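Local coordinates for protein probable chitinase A (Chromobacterium violaceum, PDB 4TX8) that probably hydrolyses internal linkages of chitin as a family 18 glycoside hydrolase that also carries a small carbohydrate-binding module, at residues A144-T152 against Q195-I206. Residues are numbered along the deposited sequence; the frame is centred on the assembly and turned at random. Where two conformers were deposited one is given.
Sequences AGNGNVSFT and QVQNFVNSLYGI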
ATOM      1  N   ALA A 144       9.395 -18.749   4.278  1.00 40.21           N
ATOM      2  CA  ALA A 144      10.481 -19.724   4.226  1.00 46.03           C
ATOM      3  C   ALA A 144      10.108 -21.034   4.920  1.00 50.93           C
ATOM      4  O   ALA A 144      10.778 -22.046   4.736  1.00 52.22           O
ATOM      5  CB  ALA A 144      11.746 -19.138   4.843  1.00 44.10           C
ATOM      6  N   GLY A 145       9.045 -21.003   5.719  1.00 57.21           N
ATOM      7  CA  GLY A 145       8.517 -22.193   6.371  1.00 61.37           C
ATOM      8  C   GLY A 145       9.425 -22.856   7.395  1.00 67.46           C
ATOM      9  O   GLY A 145      10.650 -22.788   7.294  1.00 73.44           O
ATOM     10  N   ASN A 146       8.824 -23.475   8.407  1.00 67.23           N
ATOM     11  CA  ASN A 146       7.394 -23.354   8.650  1.00 61.99           C
ATOM     12  C   ASN A 146       7.169 -22.268   9.692  1.00 52.48           C
ATOM     13  O   ASN A 146       7.451 -22.454  10.875  1.00 51.24           O
ATOM     14  CB  ASN A 146       6.787 -24.690   9.096  1.00 65.92           C
ATOM     15  CG  ASN A 146       7.501 -25.295  10.293  1.00 67.99           C
ATOM     16  OD1 ASN A 146       8.716 -25.166  10.439  1.00 70.57           O
ATOM     17  ND2 ASN A 146       6.743 -25.958  11.158  1.00 65.93           N
ATOM     18  N   GLY A 147       6.680 -21.121   9.239  1.00 44.84           N
ATOM     19  CA  GLY A 147       6.569 -19.956  10.090  1.00 40.89           C
ATOM     20  C   GLY A 147       7.722 -19.009   9.827  1.00 36.42           C
ATOM     21  O   GLY A 147       7.591 -17.801   9.996  1.00 35.99           O
ATOM     22  N   ASN A 148       8.853 -19.565   9.397  1.00 33.13           N
ATOM     23  CA  ASN A 148      10.035 -18.772   9.071  1.00 39.57           C
ATOM     24  C   ASN A 148       9.806 -17.767   7.948  1.00 37.13           C
ATOM     25  O   ASN A 148       9.149 -18.066   6.953  1.00 34.92           O
ATOM     26  CB  ASN A 148      11.200 -19.689   8.686  1.00 46.47           C
ATOM     27  CG  ASN A 148      11.906 -20.278   9.893  1.00 53.96           C
ATOM     28  OD1 ASN A 148      11.484 -21.298  10.435  1.00 59.83           O
ATOM     29  ND2 ASN A 148      12.991 -19.638  10.316  1.00 54.12           N
ATOM     30  N   VAL A 149      10.367 -16.575   8.124  1.00 33.10           N
ATOM     31  CA  VAL A 149      10.345 -15.533   7.110  1.00 31.63           C
ATOM     32  C   VAL A 149      11.777 -15.126   6.776  1.00 32.20           C
ATOM     33  O   VAL A 149      12.628 -15.061   7.661  1.00 33.84           O
ATOM     34  CB  VAL A 149       9.551 -14.292   7.590  1.00 30.50           C
ATOM     35  CG1 VAL A 149       9.644 -13.157   6.576  1.00 27.93           C
ATOM     36  CG2 VAL A 149       8.099 -14.654   7.857  1.00 27.43           C
ATOM     37  N   SER A 150      12.050 -14.863   5.503  1.00 30.35           N
ATOM     38  CA  SER A 150      13.356 -14.359   5.107  1.00 30.07           C
ATOM     39  C   SER A 150      13.224 -13.111   4.241  1.00 31.39           C
ATOM     40  O   SER A 150      12.142 -12.798   3.747  1.00 26.61           O
ATOM     41  CB  SER A 150      14.146 -15.437   4.364  1.00 33.91           C
ATOM     42  OG  SER A 150      13.473 -15.825   3.182  1.00 38.26           O
ATOM     43  N   PHE A 151      14.333 -12.401   4.070  1.00 33.40           N
ATOM     44  CA  PHE A 151      14.375 -11.248   3.180  1.00 30.93           C
ATOM     45  C   PHE A 151      15.669 -11.231   2.385  1.00 32.52           C
ATOM     46  O   PHE A 151      16.753 -11.383   2.949  1.00 29.17           O
ATOM     47  CB  PHE A 151      14.237  -9.940   3.961  1.00 28.26           C
ATOM     48  CG  PHE A 151      14.398  -8.715   3.108  1.00 29.60           C
ATOM     49  CD1 PHE A 151      13.385  -8.317   2.245  1.00 28.89           C
ATOM     50  CD2 PHE A 151      15.564  -7.969   3.156  1.00 31.66           C
ATOM     51  CE1 PHE A 151      13.528  -7.193   1.449  1.00 30.73           C
ATOM     52  CE2 PHE A 151      15.718  -6.846   2.364  1.00 32.40           C
ATOM     53  CZ  PHE A 151      14.695  -6.456   1.507  1.00 32.27           C
ATOM     54  N   THR A 152      15.550 -11.045   1.077  1.00 31.64           N
ATOM     55  CA  THR A 152      16.716 -10.936   0.213  1.00 34.28           C
ATOM     56  C   THR A 152      16.554  -9.755  -0.739  1.00 34.07           C
ATOM     57  O   THR A 152      15.573  -9.669  -1.477  1.00 34.62           O
ATOM     58  CB  THR A 152      16.947 -12.218  -0.595  1.00 35.88           C
ATOM     59  OG1 THR A 152      16.886 -13.351   0.280  1.00 41.40           O
ATOM     60  CG2 THR A 152      18.306 -12.176  -1.277  1.00 34.33           C
ATOM     61  N   GLN A 195       5.436 -22.624  14.781  1.00 47.30           N
ATOM     62  CA  GLN A 195       5.511 -21.774  13.603  1.00 46.91           C
ATOM     63  C   GLN A 195       5.427 -20.308  14.007  1.00 41.85           C
ATOM     64  O   GLN A 195       6.101 -19.457  13.426  1.00 38.13           O
ATOM     65  CB  GLN A 195       4.406 -22.138  12.612  1.00 48.28           C
ATOM     66  CG  GLN A 195       4.561 -23.546  12.053  1.00 52.33           C
ATOM     67  CD  GLN A 195       3.421 -23.954  11.149  1.00 53.99           C
ATOM     68  OE1 GLN A 195       2.334 -23.380  11.203  1.00 57.72           O
ATOM     69  NE2 GLN A 195       3.664 -24.952  10.309  1.00 55.20           N
ATOM     70  N   VAL A 196       4.604 -20.027  15.015  1.00 41.93           N
ATOM     71  CA  VAL A 196       4.506 -18.688  15.585  1.00 40.62           C
ATOM     72  C   VAL A 196       5.877 -18.207  16.053  1.00 40.07           C
ATOM     73  O   VAL A 196       6.281 -17.082  15.758  1.00 40.39           O
ATOM     74  CB  VAL A 196       3.509 -18.647  16.765  1.00 42.55           C
ATOM     75  CG1 VAL A 196       3.628 -17.333  17.528  1.00 42.56           C
ATOM     76  CG2 VAL A 196       2.085 -18.858  16.266  1.00 39.58           C
ATOM     77  N   GLN A 197       6.598 -19.073  16.759  1.00 41.43           N
ATOM     78  CA  GLN A 197       7.918 -18.720  17.267  0.59 40.88           C
ATOM     79  C   GLN A 197       8.916 -18.470  16.136  1.00 39.51           C
ATOM     80  O   GLN A 197       9.718 -17.539  16.211  1.00 38.91           O
ATOM     81  CB  GLN A 197       8.438 -19.808  18.206  0.59 42.63           C
ATOM     82  CG  GLN A 197       7.687 -19.872  19.525  0.59 44.61           C
ATOM     83  CD  GLN A 197       7.627 -18.526  20.221  0.59 44.58           C
ATOM     84  OE1 GLN A 197       6.547 -17.981  20.452  0.59 40.17           O
ATOM     85  NE2 GLN A 197       8.790 -17.981  20.559  0.59 46.84           N
ATOM     86  N   ASN A 198       8.861 -19.289  15.088  1.00 38.72           N
ATOM     87  CA  ASN A 198       9.730 -19.093  13.928  1.00 38.34           C
ATOM     88  C   ASN A 198       9.421 -17.771  13.232  1.00 37.68           C
ATOM     89  O   ASN A 198      10.325 -17.057  12.797  1.00 34.56           O
ATOM     90  CB  ASN A 198       9.586 -20.249  12.936  1.00 42.79           C
ATOM     91  CG  ASN A 198      10.208 -21.537  13.443  1.00 48.24           C
ATOM     92  OD1 ASN A 198      11.050 -21.524  14.340  1.00 51.24           O
ATOM     93  ND2 ASN A 198       9.802 -22.658  12.861  1.00 49.25           N
ATOM     94  N   PHE A 199       8.132 -17.459  13.139  1.00 38.55           N
ATOM     95  CA  PHE A 199       7.656 -16.190  12.594  1.00 37.04           C
ATOM     96  C   PHE A 199       8.246 -15.025  13.370  1.00 36.17           C
ATOM     97  O   PHE A 199       8.880 -14.138  12.800  1.00 35.27           O
ATOM     98  CB  PHE A 199       6.123 -16.150  12.636  1.00 38.21           C
ATOM     99  CG  PHE A 199       5.513 -14.887  12.080  1.00 35.22           C
ATOM    100  CD1 PHE A 199       5.297 -13.784  12.895  1.00 35.41           C
ATOM    101  CD2 PHE A 199       5.115 -14.820  10.754  1.00 36.88           C
ATOM    102  CE1 PHE A 199       4.720 -12.632  12.395  1.00 35.18           C
ATOM    103  CE2 PHE A 199       4.537 -13.671  10.246  1.00 33.54           C
ATOM    104  CZ  PHE A 199       4.337 -12.575  11.069  1.00 32.74           C
ATOM    105  N   VAL A 200       8.038 -15.047  14.681  1.00 35.57           N
ATOM    106  CA  VAL A 200       8.492 -13.978  15.559  1.00 38.23           C
ATOM    107  C   VAL A 200      10.008 -13.804  15.507  1.00 38.50           C
ATOM    108  O   VAL A 200      10.505 -12.702  15.269  1.00 38.04           O
ATOM    109  CB  VAL A 200       8.054 -14.242  17.013  1.00 41.39           C
ATOM    110  CG1 VAL A 200       8.775 -13.311  17.966  1.00 34.92           C
ATOM    111  CG2 VAL A 200       6.544 -14.090  17.143  1.00 39.72           C
ATOM    112  N   ASN A 201      10.738 -14.896  15.715  1.00 39.84           N
ATOM    113  CA  ASN A 201      12.194 -14.840  15.771  1.00 39.68           C
ATOM    114  C   ASN A 201      12.835 -14.402  14.454  1.00 35.32           C
ATOM    115  O   ASN A 201      13.715 -13.544  14.452  1.00 35.82           O
ATOM    116  CB  ASN A 201      12.763 -16.196  16.196  1.00 34.32           C
ATOM    117  CG  ASN A 201      12.411 -16.553  17.630  1.00 44.90           C
ATOM    118  OD1 ASN A 201      12.096 -15.682  18.441  1.00 43.51           O
ATOM    119  ND2 ASN A 201      12.470 -17.841  17.950  1.00 42.41           N
ATOM    120  N   SER A 202      12.402 -14.982  13.337  1.00 31.08           N
ATOM    121  CA  SER A 202      13.033 -14.669  12.058  1.00 30.50           C
ATOM    122  C   SER A 202      12.767 -13.220  11.642  1.00 32.34           C
ATOM    123  O   SER A 202      13.667 -12.545  11.139  1.00 31.22           O
ATOM    124  CB  SER A 202      12.568 -15.637  10.961  1.00 32.00           C
ATOM    125  OG  SER A 202      11.186 -15.500  10.684  1.00 32.19           O
ATOM    126  N   LEU A 203      11.546 -12.734  11.864  1.00 31.34           N
ATOM    127  CA  LEU A 203      11.214 -11.347  11.534  1.00 31.29           C
ATOM    128  C   LEU A 203      11.956 -10.366  12.435  1.00 34.18           C
ATOM    129  O   LEU A 203      12.361  -9.289  11.995  1.00 30.31           O
ATOM    130  CB  LEU A 203       9.710 -11.105  11.635  1.00 30.80           C
ATOM    131  CG  LEU A 203       8.917 -11.292  10.343  1.00 32.25           C
ATOM    132  CD1 LEU A 203       7.438 -11.116  10.611  1.00 34.58           C
ATOM    133  CD2 LEU A 203       9.391 -10.311   9.275  1.00 26.05           C
ATOM    134  N   TYR A 204      12.127 -10.743  13.699  1.00 29.67           N
ATOM    135  CA  TYR A 204      12.905  -9.943  14.630  1.00 30.21           C
ATOM    136  C   TYR A 204      14.327  -9.786  14.109  1.00 32.43           C
ATOM    137  O   TYR A 204      14.895  -8.698  14.155  1.00 34.04           O
ATOM    138  CB  TYR A 204      12.910 -10.577  16.022  1.00 34.05           C
ATOM    139  CG  TYR A 204      13.770  -9.846  17.026  1.00 37.27           C
ATOM    140  CD1 TYR A 204      13.311  -8.699  17.659  1.00 37.68           C
ATOM    141  CD2 TYR A 204      15.040 -10.305  17.343  1.00 41.44           C
ATOM    142  CE1 TYR A 204      14.096  -8.026  18.579  1.00 40.14           C
ATOM    143  CE2 TYR A 204      15.831  -9.643  18.258  1.00 44.80           C
ATOM    144  CZ  TYR A 204      15.355  -8.505  18.874  1.00 46.58           C
ATOM    145  OH  TYR A 204      16.142  -7.846  19.788  1.00 49.22           O
ATOM    146  N   GLY A 205      14.891 -10.877  13.599  1.00 32.87           N
ATOM    147  CA  GLY A 205      16.223 -10.848  13.023  1.00 33.71           C
ATOM    148  C   GLY A 205      16.324  -9.924  11.822  1.00 35.05           C
ATOM    149  O   GLY A 205      17.299  -9.188  11.674  1.00 38.14           O
ATOM    150  N   ILE A 206      15.310  -9.955  10.965  1.00 32.64           N
ATOM    151  CA  ILE A 206      15.305  -9.134   9.760  1.00 30.90           C
ATOM    152  C   ILE A 206      15.178  -7.651  10.105  1.00 31.18           C
ATOM    153  O   ILE A 206      15.964  -6.827   9.632  1.00 32.43           O
ATOM    154  CB  ILE A 206      14.161  -9.537   8.805  1.00 31.74           C
ATOM    155  CG1 ILE A 206      14.358 -10.976   8.321  1.00 30.28           C
ATOM    156  CG2 ILE A 206      14.088  -8.578   7.626  1.00 27.30           C
ATOM    157  CD1 ILE A 206      13.182 -11.534   7.544  1.00 27.66           C
TER
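V149 sets its side chain against the helix, over S202, L203 and I206. Its CB lies near S202 OG and L203 CG; from there CG1, anti to the backbone N (chi1 175°), reaches L203 CD2 at 3.9 Å and I206 CD1 at 4.0 Å, while CG2 approaches F199 CD2 obliquely. Beside this apolar group, V149 N donates to S202 OG over 2.9 Å, and that hydroxyl in turn donates a hydrogen bond to N198 O at 2.8 Å, tying strand to helix. N198 O receives S202 OG and S202 N from opposite faces of its carbonyl plane. One turn back, N198 ND2 makes a nearly straight bond to N146 O (3.1 Å, 170°), arriving from above the carbonyl plane. G147, with positive phi (100°), sits against the helix where a CB would run into Q195 O; its CA lies 3.4 Å from that oxygen. At the other end, I206 CG2 meets F151 CB at 3.9 Å. The contact thus lays the turn after strand 135-143, and its antiparallel return 149-150, along helix 193-210 of the TIM barrel; V149 also touches A141 of strand 135-143, while F199 and L203 rest on L181 of strand 176-182 and F199 reaches A238 of helix 230-246.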